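DUF5012 domain-containing protein (Bacteroides thetaiotaomicron, PDB 5FQ8) is a lipoprotein of uncharacterised function that joins an Ig-like domain of a bacterial surface protein family to a C-terminal beta domain. Local coordinates at residues E49-K54 and L67-Y72; Y151-K156 and L168-A173. All blocks are in the same frame, centred on the assembly; numbering follows the deposited sequence.

Contact 1 of 2, residues E49-K54 and L67-Y72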
loop_
_atom_site.group_PDB
_atom_site.type_symbol
_atom_site.label_atom_id
_atom_site.label_comp_id
_atom_site.label_asym_id
_atom_site.label_seq_id
_atom_site.Cartn_x
_atom_site.Cartn_y
_atom_site.Cartn_z
ATOM N N GLU G 49 -32.107 -53.178 -0.449
ATOM C CA GLU G 49 -33.242 -54.039 -0.714
ATOM C C GLU G 49 -34.282 -53.381 -1.611
ATOM O O GLU G 49 -35.239 -54.053 -2.007
ATOM C CB GLU G 49 -33.873 -54.468 0.612
ATOM C CG GLU G 49 -34.413 -53.317 1.466
ATOM C CD GLU G 49 -33.340 -52.563 2.250
ATOM O OE1 GLU G 49 -32.173 -52.507 1.805
ATOM O OE2 GLU G 49 -33.670 -52.025 3.326
ATOM N N SER G 50 -34.121 -52.102 -1.945
ATOM C CA SER G 50 -35.113 -51.383 -2.729
ATOM C C SER G 50 -34.789 -51.337 -4.207
ATOM O O SER G 50 -35.599 -50.835 -4.987
ATOM C CB SER G 50 -35.265 -49.952 -2.214
ATOM O OG SER G 50 -35.872 -49.941 -0.937
ATOM N N VAL G 51 -33.627 -51.830 -4.608
ATOM C CA VAL G 51 -33.216 -51.726 -5.996
ATOM C C VAL G 51 -34.139 -52.579 -6.843
ATOM O O VAL G 51 -34.448 -53.721 -6.491
ATOM C CB VAL G 51 -31.751 -52.159 -6.159
ATOM C CG1 VAL G 51 -31.346 -52.139 -7.617
ATOM C CG2 VAL G 51 -30.825 -51.273 -5.331
ATOM N N GLN G 52 -34.604 -52.020 -7.944
ATOM C CA GLN G 52 -35.375 -52.768 -8.918
ATOM C C GLN G 52 -34.450 -53.198 -10.046
ATOM O O GLN G 52 -33.474 -52.513 -10.360
ATOM C CB GLN G 52 -36.536 -51.928 -9.462
ATOM C CG GLN G 52 -37.505 -51.422 -8.390
ATOM C CD GLN G 52 -38.464 -50.339 -8.886
ATOM O OE1 GLN G 52 -38.571 -50.084 -10.088
ATOM N NE2 GLN G 52 -39.164 -49.696 -7.953
ATOM N N ILE G 53 -34.745 -54.354 -10.636
ATOM C CA ILE G 53 -33.963 -54.886 -11.746
ATOM C C ILE G 53 -34.897 -55.251 -12.884
ATOM O O ILE G 53 -35.757 -56.122 -12.722
ATOM C CB ILE G 53 -33.144 -56.114 -11.338
ATOM C CG1 ILE G 53 -32.315 -55.813 -10.104
ATOM C CG2 ILE G 53 -32.223 -56.502 -12.455
ATOM C CD1 ILE G 53 -31.632 -57.027 -9.567
ATOM N N LYS G 54 -34.709 -54.616 -14.037
ATOM C CA LYS G 54 -35.488 -54.921 -15.232
ATOM C C LYS G 54 -34.649 -55.751 -16.195
ATOM O O LYS G 54 -33.509 -55.390 -16.505
ATOM C CB LYS G 54 -35.985 -53.640 -15.908
ATOM C CG LYS G 54 -37.129 -52.948 -15.148
ATOM C CD LYS G 54 -37.416 -51.531 -15.657
ATOM C CE LYS G 54 -38.576 -50.876 -14.897
ATOM N NZ LYS G 54 -39.842 -51.644 -15.043
ATOM N N LEU G 67 -29.599 -56.367 -18.104
ATOM C CA LEU G 67 -30.272 -56.147 -16.833
ATOM C C LEU G 67 -30.048 -54.707 -16.415
ATOM O O LEU G 67 -28.921 -54.215 -16.469
ATOM C CB LEU G 67 -29.747 -57.089 -15.762
ATOM C CG LEU G 67 -29.789 -58.585 -16.037
ATOM C CD1 LEU G 67 -28.559 -59.232 -15.453
ATOM C CD2 LEU G 67 -31.022 -59.182 -15.424
ATOM N N VAL G 68 -31.117 -54.032 -16.012
ATOM C CA VAL G 68 -31.047 -52.637 -15.592
ATOM C C VAL G 68 -31.332 -52.567 -14.101
ATOM O O VAL G 68 -32.387 -53.010 -13.640
ATOM C CB VAL G 68 -32.017 -51.757 -16.389
ATOM C CG1 VAL G 68 -32.051 -50.362 -15.807
ATOM C CG2 VAL G 68 -31.574 -51.696 -17.818
ATOM N N TYR G 69 -30.382 -52.022 -13.353
ATOM C CA TYR G 69 -30.494 -51.864 -11.912
ATOM C C TYR G 69 -30.826 -50.417 -11.595
ATOM O O TYR G 69 -30.210 -49.500 -12.145
ATOM C CB TYR G 69 -29.190 -52.249 -11.216
ATOM C CG TYR G 69 -28.746 -53.670 -11.387
ATOM C CD1 TYR G 69 -28.098 -54.081 -12.536
ATOM C CD2 TYR G 69 -28.931 -54.597 -10.378
ATOM C CE1 TYR G 69 -27.669 -55.371 -12.683
ATOM C CE2 TYR G 69 -28.503 -55.885 -10.522
ATOM C CZ TYR G 69 -27.877 -56.264 -11.677
ATOM O OH TYR G 69 -27.456 -57.554 -11.814
ATOM N N ALA G 70 -31.779 -50.209 -10.696
ATOM C CA ALA G 70 -32.162 -48.846 -10.362
ATOM C C ALA G 70 -32.686 -48.771 -8.938
ATOM O O ALA G 70 -33.306 -49.706 -8.429
ATOM C CB ALA G 70 -33.214 -48.313 -11.337
ATOM N N ALA G 71 -32.436 -47.641 -8.310
ATOM C CA ALA G 71 -32.971 -47.338 -6.998
ATOM C C ALA G 71 -33.571 -45.950 -7.059
ATOM O O ALA G 71 -33.094 -45.091 -7.800
ATOM C CB ALA G 71 -31.899 -47.404 -5.920
ATOM N N TYR G 72 -34.618 -45.728 -6.279
ATOM C CA TYR G 72 -35.426 -44.536 -6.451
ATOM C C TYR G 72 -35.487 -43.700 -5.182
ATOM O O TYR G 72 -35.453 -44.214 -4.063
ATOM C CB TYR G 72 -36.831 -44.897 -6.900
ATOM C CG TYR G 72 -36.901 -45.432 -8.314
ATOM C CD1 TYR G 72 -36.892 -44.569 -9.399
ATOM C CD2 TYR G 72 -36.982 -46.795 -8.562
ATOM C CE1 TYR G 72 -36.958 -45.042 -10.687
ATOM C CE2 TYR G 72 -37.046 -47.274 -9.849
ATOM C CZ TYR G 72 -37.032 -46.393 -10.908
ATOM O OH TYR G 72 -37.096 -46.855 -12.199
#
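In the Ig-like domain, strand 52-54 lies antiparallel along strand 63-72 as one edge of a four-stranded mixed sheet, the two forming a beta hairpin. Four backbone hydrogen bonds join them. Gln52 and Ala70 make a hydrogen-bonded pair, Gln52 N to Ala70 O at 2.7 Å and the return bond from Ala70 N, both nearly along the C=O axes; Lys54 and Val68 repeat the pattern, their bonds lying in the carbonyl planes. Between these pairs sits the non-hydrogen-bonded pair Ile53 and Tyr69, where Ile53 CA brings its hydrogen to Val68 O.

Apolar contacts gather on the Ile53 and Tyr69 face. Ile53 runs alongside Tyr69 in the same direction, with Ile53 CD1 3.5 Å from Tyr69 CE2 and Ile53 CG2 over the rim of one ring face. Phe81 stacks with Tyr69, whose OH is hydrogen-bonded to Glu35 OE1. An alanine in place of this tyrosine would probably loosen the packing, because the ring against Ile53 and the hydroxyl bonded to Glu35 are removed.

On the other face Gln52, extended beyond CG, lies roughly perpendicular to Tyr72, its amide plane turned 46° from the ring. Gln52 OE1 meets the ring edge, 3.2 Å from Tyr72 CE2.

Contact 2 of 2, residues Y151-K156 and L168-A173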
loop_
_atom_site.group_PDB
_atom_site.type_symbol
_atom_site.label_atom_id
_atom_site.label_comp_id
_atom_site.label_asym_id
_atom_site.label_seq_id
_atom_site.Cartn_x
_atom_site.Cartn_y
_atom_site.Cartn_z
ATOM N N TYR G 151 -20.136 -45.984 -30.799
ATOM C CA TYR G 151 -18.993 -45.982 -31.703
ATOM C C TYR G 151 -18.120 -47.212 -31.524
ATOM O O TYR G 151 -16.893 -47.126 -31.524
ATOM C CB TYR G 151 -18.197 -44.700 -31.509
ATOM C CG TYR G 151 -19.027 -43.458 -31.728
ATOM C CD1 TYR G 151 -19.824 -42.946 -30.708
ATOM C CD2 TYR G 151 -19.033 -42.808 -32.951
ATOM C CE1 TYR G 151 -20.593 -41.820 -30.896
ATOM C CE2 TYR G 151 -19.795 -41.679 -33.145
ATOM C CZ TYR G 151 -20.574 -41.190 -32.112
ATOM O OH TYR G 151 -21.339 -40.066 -32.297
ATOM N N ALA G 152 -18.749 -48.369 -31.351
ATOM C CA ALA G 152 -18.094 -49.664 -31.411
ATOM C C ALA G 152 -18.654 -50.423 -32.603
ATOM O O ALA G 152 -19.836 -50.288 -32.929
ATOM C CB ALA G 152 -18.317 -50.457 -30.129
ATOM N N MET G 153 -17.811 -51.220 -33.254
ATOM C CA MET G 153 -18.195 -51.862 -34.510
ATOM C C MET G 153 -18.663 -53.282 -34.229
ATOM O O MET G 153 -17.882 -54.229 -34.240
ATOM C CB MET G 153 -17.037 -51.845 -35.491
ATOM C CG MET G 153 -17.406 -52.358 -36.861
ATOM S SD MET G 153 -16.072 -52.137 -38.029
ATOM C CE MET G 153 -15.955 -53.805 -38.633
ATOM N N VAL G 154 -19.963 -53.437 -33.998
ATOM C CA VAL G 154 -20.535 -54.744 -33.702
ATOM C C VAL G 154 -20.594 -55.563 -34.982
ATOM O O VAL G 154 -20.354 -55.037 -36.072
ATOM C CB VAL G 154 -21.929 -54.606 -33.066
ATOM C CG1 VAL G 154 -21.852 -53.735 -31.834
ATOM C CG2 VAL G 154 -22.905 -54.019 -34.059
ATOM N N GLY G 155 -20.898 -56.847 -34.862
ATOM C CA GLY G 155 -21.055 -57.687 -36.029
ATOM C C GLY G 155 -20.939 -59.152 -35.661
ATOM O O GLY G 155 -20.841 -59.509 -34.491
ATOM N N LYS G 156 -20.962 -59.992 -36.696
ATOM C CA LYS G 156 -20.815 -61.433 -36.541
ATOM C C LYS G 156 -19.703 -61.938 -37.453
ATOM O O LYS G 156 -19.359 -61.306 -38.455
ATOM C CB LYS G 156 -22.121 -62.176 -36.858
ATOM C CG LYS G 156 -23.367 -61.516 -36.299
ATOM C CD LYS G 156 -24.556 -62.467 -36.262
ATOM C CE LYS G 156 -25.858 -61.704 -36.059
ATOM N NZ LYS G 156 -26.826 -62.391 -35.154
ATOM N N LEU G 168 -19.431 -61.843 -41.145
ATOM C CA LEU G 168 -20.814 -61.955 -41.586
ATOM C C LEU G 168 -21.472 -60.587 -41.702
ATOM O O LEU G 168 -22.146 -60.296 -42.691
ATOM C CB LEU G 168 -21.608 -62.833 -40.614
ATOM C CG LEU G 168 -21.541 -64.358 -40.726
ATOM C CD1 LEU G 168 -22.387 -64.860 -41.882
ATOM C CD2 LEU G 168 -20.116 -64.820 -40.875
ATOM N N GLU G 169 -21.272 -59.738 -40.701
ATOM C CA GLU G 169 -21.999 -58.484 -40.591
ATOM C C GLU G 169 -21.178 -57.545 -39.720
ATOM O O GLU G 169 -20.384 -57.994 -38.892
ATOM C CB GLU G 169 -23.400 -58.735 -40.008
ATOM C CG GLU G 169 -24.144 -57.528 -39.464
ATOM C CD GLU G 169 -24.842 -56.711 -40.535
ATOM O OE1 GLU G 169 -24.282 -56.569 -41.642
ATOM O OE2 GLU G 169 -25.961 -56.214 -40.270
ATOM N N SER G 170 -21.336 -56.242 -39.950
ATOM C CA SER G 170 -20.685 -55.242 -39.116
ATOM C C SER G 170 -21.449 -53.934 -39.222
ATOM O O SER G 170 -21.967 -53.591 -40.287
ATOM C CB SER G 170 -19.233 -55.014 -39.516
ATOM O OG SER G 170 -19.162 -53.950 -40.446
ATOM N N TYR G 171 -21.498 -53.199 -38.112
ATOM C CA TYR G 171 -22.296 -51.981 -38.056
ATOM C C TYR G 171 -21.810 -51.086 -36.925
ATOM O O TYR G 171 -21.651 -51.551 -35.793
ATOM C CB TYR G 171 -23.773 -52.318 -37.862
ATOM C CG TYR G 171 -24.678 -51.124 -37.943
ATOM C CD1 TYR G 171 -24.967 -50.538 -39.163
ATOM C CD2 TYR G 171 -25.250 -50.582 -36.802
ATOM C CE1 TYR G 171 -25.795 -49.444 -39.247
ATOM C CE2 TYR G 171 -26.081 -49.486 -36.876
ATOM C CZ TYR G 171 -26.351 -48.922 -38.103
ATOM O OH TYR G 171 -27.179 -47.831 -38.197
ATOM N N VAL G 172 -21.588 -49.812 -37.234
ATOM C CA VAL G 172 -21.254 -48.791 -36.245
ATOM C C VAL G 172 -22.427 -47.831 -36.162
ATOM O O VAL G 172 -22.697 -47.084 -37.108
ATOM C CB VAL G 172 -19.971 -48.034 -36.602
ATOM C CG1 VAL G 172 -19.750 -46.907 -35.620
ATOM C CG2 VAL G 172 -18.798 -48.963 -36.605
ATOM N N ALA G 173 -23.116 -47.837 -35.030
ATOM C CA ALA G 173 -24.226 -46.918 -34.850
ATOM C C ALA G 173 -23.699 -45.507 -34.645
ATOM O O ALA G 173 -22.710 -45.292 -33.945
ATOM C CB ALA G 173 -25.086 -47.347 -33.663
#
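Met153 enters this beta hairpin of the BT_2262-like C-terminal domain just before strand 154-159, whose start pairs almost exactly antiparallel with the end of strand 165-171. Met153 CB lies 3.6 Å from Val172 CG2. CG, anti to the backbone N (chi1 -174°), still touches that methyl, and the two side chains are roughly perpendicular. The chain stays extended through SD and then bends at chi3 (127°), which carries Met153 CE to 3.6 Å from Ser170 CB and close to Ser170 OG. That hydroxyl is hydrogen-bonded to Met179 N, and Phe136, Met179 and Val198 also pack on Met153.

Beyond Met153 the backbone takes over. Val154 and Tyr171 form a hydrogen-bonded pair, with Tyr171 N 3.0 Å from Val154 O and a weak bond in return. At the next, non-hydrogen-bonded pair, Gly155 CA comes to 3.0 Å from Glu169 O opposite Ser170; a CB at Gly155 would collide with that oxygen and, in this backbone conformation, with the preceding carbonyl O as well.

A classic beta bulge follows, Leu168 and Glu169 both facing Lys156. Lys156 O accepts from Leu168 N at 2.7 Å and, weakly, from Glu169 N, while Lys156 N donates to Glu169 O. Backbone polar groups are thus matched along the strands, whereas beyond the last bridge apolar contact of Met153 with Val172 holds the two chains side by side.

How the contacts relate
Contact 1 and contact 2 each hold together a beta hairpin of neighbouring antiparallel strands, but in different domains, on opposite sides of the chain's centre; their centres are 30 Å apart and their nearest atoms about 16 Å. Both bury almost equal surface, and in each one strand has a second neighbour: 63-72 pairs with 78-87, 154-159 with 130-133. In contact 1 strand 52-54 is surface-exposed, while most of its partner is buried, between strands 52-54 and 78-87 and, on the Tyr69 side, against strands 10-19 and 38-42. In contact 2 both segments contribute buried residues. Chemistry differs too: regular pairing with aromatic side chains in contact 1, glycine, a bulge and methionine packing in contact 2.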